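Local coordinates for VP1 (Polyomavirus HPyV7, PDB 4PCH), which forms the jelly-roll pentamers of the major viral capsid protein, which build the icosahedral T=7 shell and probably mediate attachment to host-cell receptors, at the interface of chains A and B. Coordinates in Å, arbitrary orientation; residue numbers count along the deposited sequence, not the author numbering. Chains: chain A/B, VP1.

Contact 1: the interface of chains A and B. Residues chain A 110-114, 197-198; chain B 116, 192-194, 196.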
# COMPACT_ATOMS: atom_id res chain seq x y z
N LEU A 110 -24.41 2.95 4.64
CA LEU A 110 -23.89 2.69 5.98
C LEU A 110 -22.67 3.56 6.25
O LEU A 110 -21.89 3.90 5.32
CB LEU A 110 -23.49 1.21 6.13
CG LEU A 110 -24.62 0.24 5.99
CD1 LEU A 110 -24.12 -1.18 6.07
CD2 LEU A 110 -25.73 0.48 7.01
N ALA A 111 -22.46 3.89 7.52
CA ALA A 111 -21.33 4.70 7.91
C ALA A 111 -20.03 3.88 8.09
O ALA A 111 -18.97 4.32 7.71
CB ALA A 111 -21.65 5.44 9.20
N GLY A 112 -20.13 2.72 8.72
CA GLY A 112 -18.94 1.88 9.02
C GLY A 112 -18.06 2.52 10.08
O GLY A 112 -18.37 3.60 10.62
N ILE A 113 -16.95 1.85 10.36
CA ILE A 113 -15.94 2.36 11.28
C ILE A 113 -14.99 3.26 10.51
O ILE A 113 -14.55 2.92 9.41
CB ILE A 113 -15.12 1.23 11.89
CG1 ILE A 113 -16.03 0.21 12.60
CG2 ILE A 113 -14.05 1.81 12.82
CD1 ILE A 113 -16.87 0.78 13.71
N GLU A 114 -14.68 4.43 11.07
CA GLU A 114 -13.63 5.24 10.49
C GLU A 114 -12.99 6.15 11.52
O GLU A 114 -13.57 6.40 12.56
CB GLU A 114 -14.14 6.10 9.32
CG GLU A 114 -15.28 7.07 9.65
CD GLU A 114 -16.60 6.38 9.82
OE1 GLU A 114 -16.95 5.56 8.93
OE2 GLU A 114 -17.29 6.59 10.85
N PRO A 197 -10.47 5.16 6.60
CA PRO A 197 -10.91 3.79 6.74
C PRO A 197 -9.86 2.92 7.40
O PRO A 197 -8.68 3.09 7.12
CB PRO A 197 -11.18 3.34 5.29
CG PRO A 197 -11.35 4.62 4.50
CD PRO A 197 -10.38 5.57 5.19
N PRO A 198 -10.27 2.03 8.30
CA PRO A 198 -9.33 1.09 8.87
C PRO A 198 -9.18 -0.18 8.02
O PRO A 198 -10.11 -0.62 7.33
CB PRO A 198 -9.98 0.71 10.19
CG PRO A 198 -11.44 0.78 9.91
CD PRO A 198 -11.59 1.94 8.94
N THR B 116 -17.62 -1.19 3.39
CA THR B 116 -16.95 -2.11 4.32
C THR B 116 -16.77 -3.47 3.64
O THR B 116 -17.63 -3.92 2.88
CB THR B 116 -17.77 -2.15 5.64
OG1 THR B 116 -17.52 -0.94 6.36
CG2 THR B 116 -17.41 -3.32 6.53
N GLY B 192 -12.87 -1.05 6.84
CA GLY B 192 -14.06 -0.30 7.30
C GLY B 192 -14.47 0.84 6.41
O GLY B 192 -14.11 0.89 5.25
N GLY B 193 -15.24 1.75 6.96
CA GLY B 193 -15.76 2.89 6.18
C GLY B 193 -16.97 2.56 5.32
O GLY B 193 -17.27 1.40 5.03
N GLY B 194 -17.69 3.59 4.93
CA GLY B 194 -18.86 3.39 4.10
C GLY B 194 -18.69 3.72 2.63
O GLY B 194 -19.54 3.32 1.83
N THR B 196 -15.40 3.31 1.14
CA THR B 196 -14.04 2.87 0.87
C THR B 196 -13.99 2.05 -0.43
O THR B 196 -14.70 1.09 -0.58
CB THR B 196 -13.51 2.03 2.04
OG1 THR B 196 -13.85 2.66 3.28
CG2 THR B 196 -12.02 1.87 1.93
O HOH W 1 -17.13 -0.80 9.03
O HOH W 2 -18.24 6.27 5.94
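B:Thr196 leans on A:Pro197 in a patch built largely of glycine backbone and proline rings. From its CB, which lies 4.2 Å from A:Pro197 CG, the two branches diverge: OG1 stands anti to the carbonyl carbon (chi1 -44°), CG2 anti to the backbone N. The hydroxyl OG1 touches CB and CG of A:Pro197, 3.4 Å from CG. It also donates within its own chain, from B:Thr196 OG1 to a lone pair of B:Gly192 O (2.7 Å), in the carbonyl plane. The two side chains cross obliquely, with B:Thr196 CG2 3.8 Å from A:Pro197 CB. The OG1 bond to B:Gly192 O probably steadies the glycine loop while its amides reach across. B:Gly192 N gives a fairly straight bond (162° at H) to A:Pro198 O at 2.8 Å. B:Gly193 N approaches a lone pair of A:Ile113 O at 2.8 Å, but with a strongly bent N-H (121°). B:Thr116 OG1 donates to B:Gly193 O from above the carbonyl plane, 2.7 Å away, and a water links the same hydroxyl to A:Ile113 N. A second water bridges A:Ala111 O and B:Gly194 N. The site pins the glycine loop 192-194 of one VP1 subunit against two loops of the next, helping to hold the pentamer together.

Contact 2: the interface of chains A and B. Residues chain A 28-29, 40-43, 258; chain B 133, 135, 153-155.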
# COMPACT_ATOMS: atom_id res chain seq x y z
N LEU A 28 -8.34 -8.39 26.60
CA LEU A 28 -9.61 -7.75 26.25
C LEU A 28 -9.49 -6.24 26.29
O LEU A 28 -8.72 -5.69 27.11
CB LEU A 28 -10.69 -8.22 27.21
CG LEU A 28 -10.88 -9.74 27.33
CD1 LEU A 28 -11.98 -10.08 28.33
CD2 LEU A 28 -11.15 -10.33 25.96
N PRO A 29 -10.25 -5.54 25.43
CA PRO A 29 -10.16 -4.09 25.40
C PRO A 29 -10.56 -3.47 26.75
O PRO A 29 -11.44 -3.98 27.41
CB PRO A 29 -11.14 -3.71 24.31
CG PRO A 29 -12.13 -4.85 24.25
CD PRO A 29 -11.26 -6.06 24.48
N PHE A 40 -13.97 -4.36 30.91
CA PHE A 40 -13.72 -4.78 29.53
C PHE A 40 -14.95 -4.65 28.59
O PHE A 40 -15.95 -5.34 28.76
CB PHE A 40 -13.25 -6.24 29.48
CG PHE A 40 -12.14 -6.54 30.45
CD1 PHE A 40 -10.88 -5.98 30.28
CD2 PHE A 40 -12.35 -7.41 31.52
CE1 PHE A 40 -9.86 -6.25 31.19
CE2 PHE A 40 -11.33 -7.68 32.42
CZ PHE A 40 -10.08 -7.10 32.26
N GLN A 41 -14.82 -3.81 27.59
CA GLN A 41 -15.89 -3.53 26.62
C GLN A 41 -15.19 -3.15 25.34
O GLN A 41 -14.09 -2.58 25.38
CB GLN A 41 -16.75 -2.34 27.09
CG GLN A 41 -17.74 -2.65 28.21
CD GLN A 41 -19.20 -2.47 27.81
OE1 GLN A 41 -19.87 -1.55 28.27
NE2 GLN A 41 -19.70 -3.36 26.94
N SER A 42 -15.78 -3.48 24.20
CA SER A 42 -15.14 -3.16 22.92
C SER A 42 -15.58 -1.82 22.31
O SER A 42 -15.02 -1.39 21.31
CB SER A 42 -15.32 -4.28 21.89
OG SER A 42 -16.70 -4.58 21.75
N ARG A 43 -16.59 -1.19 22.91
CA ARG A 43 -16.96 0.18 22.57
C ARG A 43 -17.02 0.96 23.85
O ARG A 43 -17.56 0.47 24.85
CB ARG A 43 -18.32 0.22 21.87
CG ARG A 43 -18.27 -0.24 20.45
CD ARG A 43 -19.63 -0.23 19.75
NE ARG A 43 -19.51 -0.69 18.36
CZ ARG A 43 -20.45 -0.52 17.41
NH1 ARG A 43 -21.59 0.11 17.68
NH2 ARG A 43 -20.21 -0.95 16.17
N TYR A 258 -12.07 -6.68 19.46
CA TYR A 258 -12.77 -7.55 20.39
C TYR A 258 -11.83 -8.22 21.38
O TYR A 258 -12.24 -8.73 22.42
CB TYR A 258 -13.47 -8.63 19.61
CG TYR A 258 -14.58 -8.20 18.66
CD1 TYR A 258 -15.26 -6.99 18.81
CD2 TYR A 258 -15.00 -9.04 17.63
CE1 TYR A 258 -16.30 -6.65 17.97
CE2 TYR A 258 -16.06 -8.71 16.81
CZ TYR A 258 -16.72 -7.52 17.00
OH TYR A 258 -17.79 -7.20 16.18
N ILE B 133 -19.64 -12.81 18.66
CA ILE B 133 -19.50 -11.49 19.27
C ILE B 133 -20.57 -10.58 18.72
O ILE B 133 -20.70 -10.45 17.52
CB ILE B 133 -18.14 -10.82 18.92
CG1 ILE B 133 -16.99 -11.68 19.41
CG2 ILE B 133 -18.08 -9.42 19.52
CD1 ILE B 133 -16.80 -11.66 20.90
N PRO B 135 -21.23 -6.76 18.56
CA PRO B 135 -20.51 -5.52 18.84
C PRO B 135 -21.30 -4.55 19.69
O PRO B 135 -20.71 -3.66 20.32
CB PRO B 135 -20.21 -4.95 17.44
CG PRO B 135 -21.28 -5.50 16.58
CD PRO B 135 -21.49 -6.91 17.11
N ASP B 153 -19.60 -8.71 23.84
CA ASP B 153 -18.92 -7.81 22.88
C ASP B 153 -17.39 -7.96 22.91
O ASP B 153 -16.68 -7.27 22.18
CB ASP B 153 -19.33 -6.34 23.13
CG ASP B 153 -18.77 -5.77 24.42
OD1 ASP B 153 -18.56 -6.53 25.37
OD2 ASP B 153 -18.57 -4.56 24.50
N VAL B 154 -16.90 -8.88 23.73
CA VAL B 154 -15.46 -9.13 23.80
C VAL B 154 -15.22 -10.63 23.72
O VAL B 154 -16.08 -11.44 24.13
CB VAL B 154 -14.80 -8.58 25.08
CG1 VAL B 154 -14.79 -7.05 25.03
CG2 VAL B 154 -15.49 -9.08 26.33
N ALA B 155 -14.03 -10.97 23.29
CA ALA B 155 -13.61 -12.35 23.08
C ALA B 155 -13.09 -12.99 24.34
O ALA B 155 -11.97 -13.55 24.38
CB ALA B 155 -12.59 -12.40 21.96
O HOH W 3 -18.96 -9.51 15.53
O HOH W 4 -17.89 -3.64 19.48
O HOH W 5 -18.18 -6.38 27.97
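Tight packing centres on A:Tyr258, whose ring carries B:Ile133 CG2 over the middle of one face, 3.4 Å from the centroid, in a CH-pi contact. The two side chains run antiparallel, and B:Pro135 lies alongside the tyrosine with B:Pro135 CB 3.5 Å from the phenol A:Tyr258 OH. Waters rim this ring, joining A:Tyr258 OH to B:Ile133 O and A:Ser42 OG to B:Pro135 O. B:Val154 presses CG1, anti to its carbonyl carbon (chi1 -69°), against A:Pro29 CG at 3.5 Å. B:Ala155 N donates almost straight (170° at H) to A:Tyr258 O from above the carbonyl plane, at 3.0 Å. A:Ser42 grips B:Asp153 with backbone and side chain. A:Ser42 N donates to B:Asp153 OD2 from above the carboxylate plane at 3.0 Å, while A:Ser42 OG, tucked between N and C (chi1 54°), donates to B:Asp153 O at 2.7 Å. The looser side lies beyond this carboxylate: a water joins A:Phe40 O to B:Asp153 OD1, and the poorly ordered A:Gln41 adds a weak bond from NE2 to OD2. All the contacting residues lie in loops; A:Tyr258 occupies the short link between strands 253-256 and 259-270 of the jelly roll, and B:Ile133 directly follows strand 129-132.

Contact 3: the interface of chains A and B. Residues chain A 105-109; chain B 104, 194-195, 244-246, 249, 252.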
# COMPACT_ATOMS: atom_id res chain seq x y z
N ARG A 105 -26.49 9.89 6.17
CA ARG A 105 -27.49 10.39 5.21
C ARG A 105 -26.87 11.00 3.95
O ARG A 105 -27.38 10.78 2.85
CB ARG A 105 -28.43 11.40 5.86
CG ARG A 105 -29.37 10.77 6.85
CD ARG A 105 -30.55 11.69 7.15
NE ARG A 105 -31.44 11.04 8.11
CZ ARG A 105 -31.49 11.28 9.42
NH1 ARG A 105 -32.35 10.60 10.16
NH2 ARG A 105 -30.72 12.20 10.00
N ALA A 106 -25.77 11.74 4.12
CA ALA A 106 -25.14 12.51 3.01
C ALA A 106 -24.72 11.61 1.83
O ALA A 106 -24.77 12.03 0.66
CB ALA A 106 -23.93 13.27 3.50
N ASN A 107 -24.33 10.39 2.15
CA ASN A 107 -23.92 9.41 1.13
C ASN A 107 -24.93 8.27 0.97
O ASN A 107 -24.66 7.28 0.30
CB ASN A 107 -22.53 8.87 1.48
CG ASN A 107 -21.40 9.77 1.00
OD1 ASN A 107 -21.38 10.19 -0.16
ND2 ASN A 107 -20.44 10.05 1.87
N GLY A 108 -26.08 8.39 1.61
CA GLY A 108 -27.14 7.39 1.53
C GLY A 108 -26.71 5.95 1.74
O GLY A 108 -27.15 5.05 1.01
N THR A 109 -25.87 5.70 2.74
CA THR A 109 -25.35 4.36 2.93
C THR A 109 -24.84 4.16 4.32
O THR A 109 -24.91 5.08 5.15
CB THR A 109 -24.30 4.00 1.83
OG1 THR A 109 -24.15 2.58 1.74
CG2 THR A 109 -22.95 4.68 2.08
N GLN B 104 -24.08 8.22 -9.14
CA GLN B 104 -24.11 9.18 -8.05
C GLN B 104 -24.23 10.54 -8.71
O GLN B 104 -23.29 11.01 -9.40
CB GLN B 104 -22.82 9.11 -7.24
CG GLN B 104 -22.73 10.14 -6.14
CD GLN B 104 -21.41 10.04 -5.37
OE1 GLN B 104 -20.37 9.69 -5.93
NE2 GLN B 104 -21.43 10.43 -4.11
N GLY B 194 -17.69 3.59 4.93
CA GLY B 194 -18.86 3.39 4.10
C GLY B 194 -18.69 3.72 2.63
O GLY B 194 -19.54 3.32 1.83
N VAL B 195 -17.60 4.39 2.28
CA VAL B 195 -17.33 4.75 0.89
C VAL B 195 -15.95 4.28 0.43
O VAL B 195 -15.43 4.73 -0.62
CB VAL B 195 -17.54 6.26 0.62
CG1 VAL B 195 -18.98 6.65 0.96
CG2 VAL B 195 -16.53 7.10 1.38
N LEU B 244 -26.07 6.42 -3.52
CA LEU B 244 -25.24 7.24 -2.66
C LEU B 244 -25.88 8.59 -2.32
O LEU B 244 -25.20 9.61 -2.18
CB LEU B 244 -23.83 7.41 -3.24
CG LEU B 244 -22.98 6.15 -3.29
CD1 LEU B 244 -21.73 6.43 -4.11
CD2 LEU B 244 -22.63 5.60 -1.91
N SER B 245 -27.19 8.56 -2.12
CA SER B 245 -27.96 9.72 -1.73
C SER B 245 -29.05 9.21 -0.79
O SER B 245 -29.51 8.08 -0.94
CB SER B 245 -28.56 10.39 -2.99
OG SER B 245 -29.02 11.67 -2.71
N ALA B 246 -29.45 10.06 0.15
CA ALA B 246 -30.37 9.71 1.24
C ALA B 246 -31.64 8.98 0.77
O ALA B 246 -32.02 7.97 1.36
CB ALA B 246 -30.76 10.96 2.01
N SER B 249 -31.22 5.02 0.09
CA SER B 249 -30.49 4.19 1.03
C SER B 249 -31.19 2.86 1.24
O SER B 249 -30.55 1.88 1.60
CB SER B 249 -30.31 4.90 2.37
OG SER B 249 -31.53 5.25 2.96
N ARG B 252 -29.59 0.08 -0.99
CA ARG B 252 -28.19 -0.33 -0.87
C ARG B 252 -28.14 -1.81 -0.48
O ARG B 252 -28.89 -2.26 0.42
CB ARG B 252 -27.43 0.51 0.15
CG ARG B 252 -27.33 1.99 -0.15
CD ARG B 252 -26.41 2.28 -1.31
NE ARG B 252 -25.00 2.09 -0.93
CZ ARG B 252 -24.00 2.12 -1.80
NH1 ARG B 252 -24.25 2.36 -3.08
NH2 ARG B 252 -22.76 1.89 -1.39
O HOH W 6 -28.15 5.51 -1.48
O HOH W 7 -21.61 1.57 1.72
O HOH W 8 -28.20 12.61 0.51
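The backbone on both sides bends through a residue of left-handed conformation: A:Gly108, between the 3-10 helix 105-107 and strand 109-110, and B:Leu244, just before the 3-10 helix 246-251. A direct polar link is B:Arg252 NE to A:Thr109 OG1, 2.9 Å long and 149° at H, with the hydroxyl tilted 21° from the guanidinium plane. The arginine bends at chi2 and chi3 to bring NE there, B:Arg252 CG passing 3.3 Å from A:Gly108 O. A:Thr109 OG1 stands anti to its backbone N, and a water joins it to B:Gly194 O. B:Leu244 CD2 lies over one guanidinium face near its rim, 3.4 Å from the backbone carbonyl A:Asn107 O and beside the threonine methyl. The A:Asn107 side chain stands roughly perpendicular to B:Val195, with the amide A:Asn107 ND2 3.8 Å from the methyl B:Val195 CG1. B:Ser249 CB sits 3.4 Å from A:Gly108 O, while B:Ser249 OG bonds back to B:Ala246 O. Further waters link A:Gly108 O and A:Arg105 O to the B:Ser245 and B:Ala246 backbone. The site interlocks two bends of neighbouring VP1 subunits through shape and water, and the hydrogen bond from B:Arg252 to A:Thr109 probably helps to set their register within the pentamer.

Contacts 1 and 3 adjoin, their C-alpha centres about 12 Å apart, and share B:Gly194, whose N faces contact 1 and whose O serves contact 3 through water. On chain A they are consecutive too, as residues 105-109 lead into 110-114. Together they appear to form one seam against chain B. Contact 2 lies apart, about 19 Å from contact 1 and 28 Å from contact 3, and uses other loops of both chains. The interface is not an exact two-fold, as expected in a ring of five copies; repeating these contacts closes the pentamer of this jelly-roll core, a piece of the longer VP1.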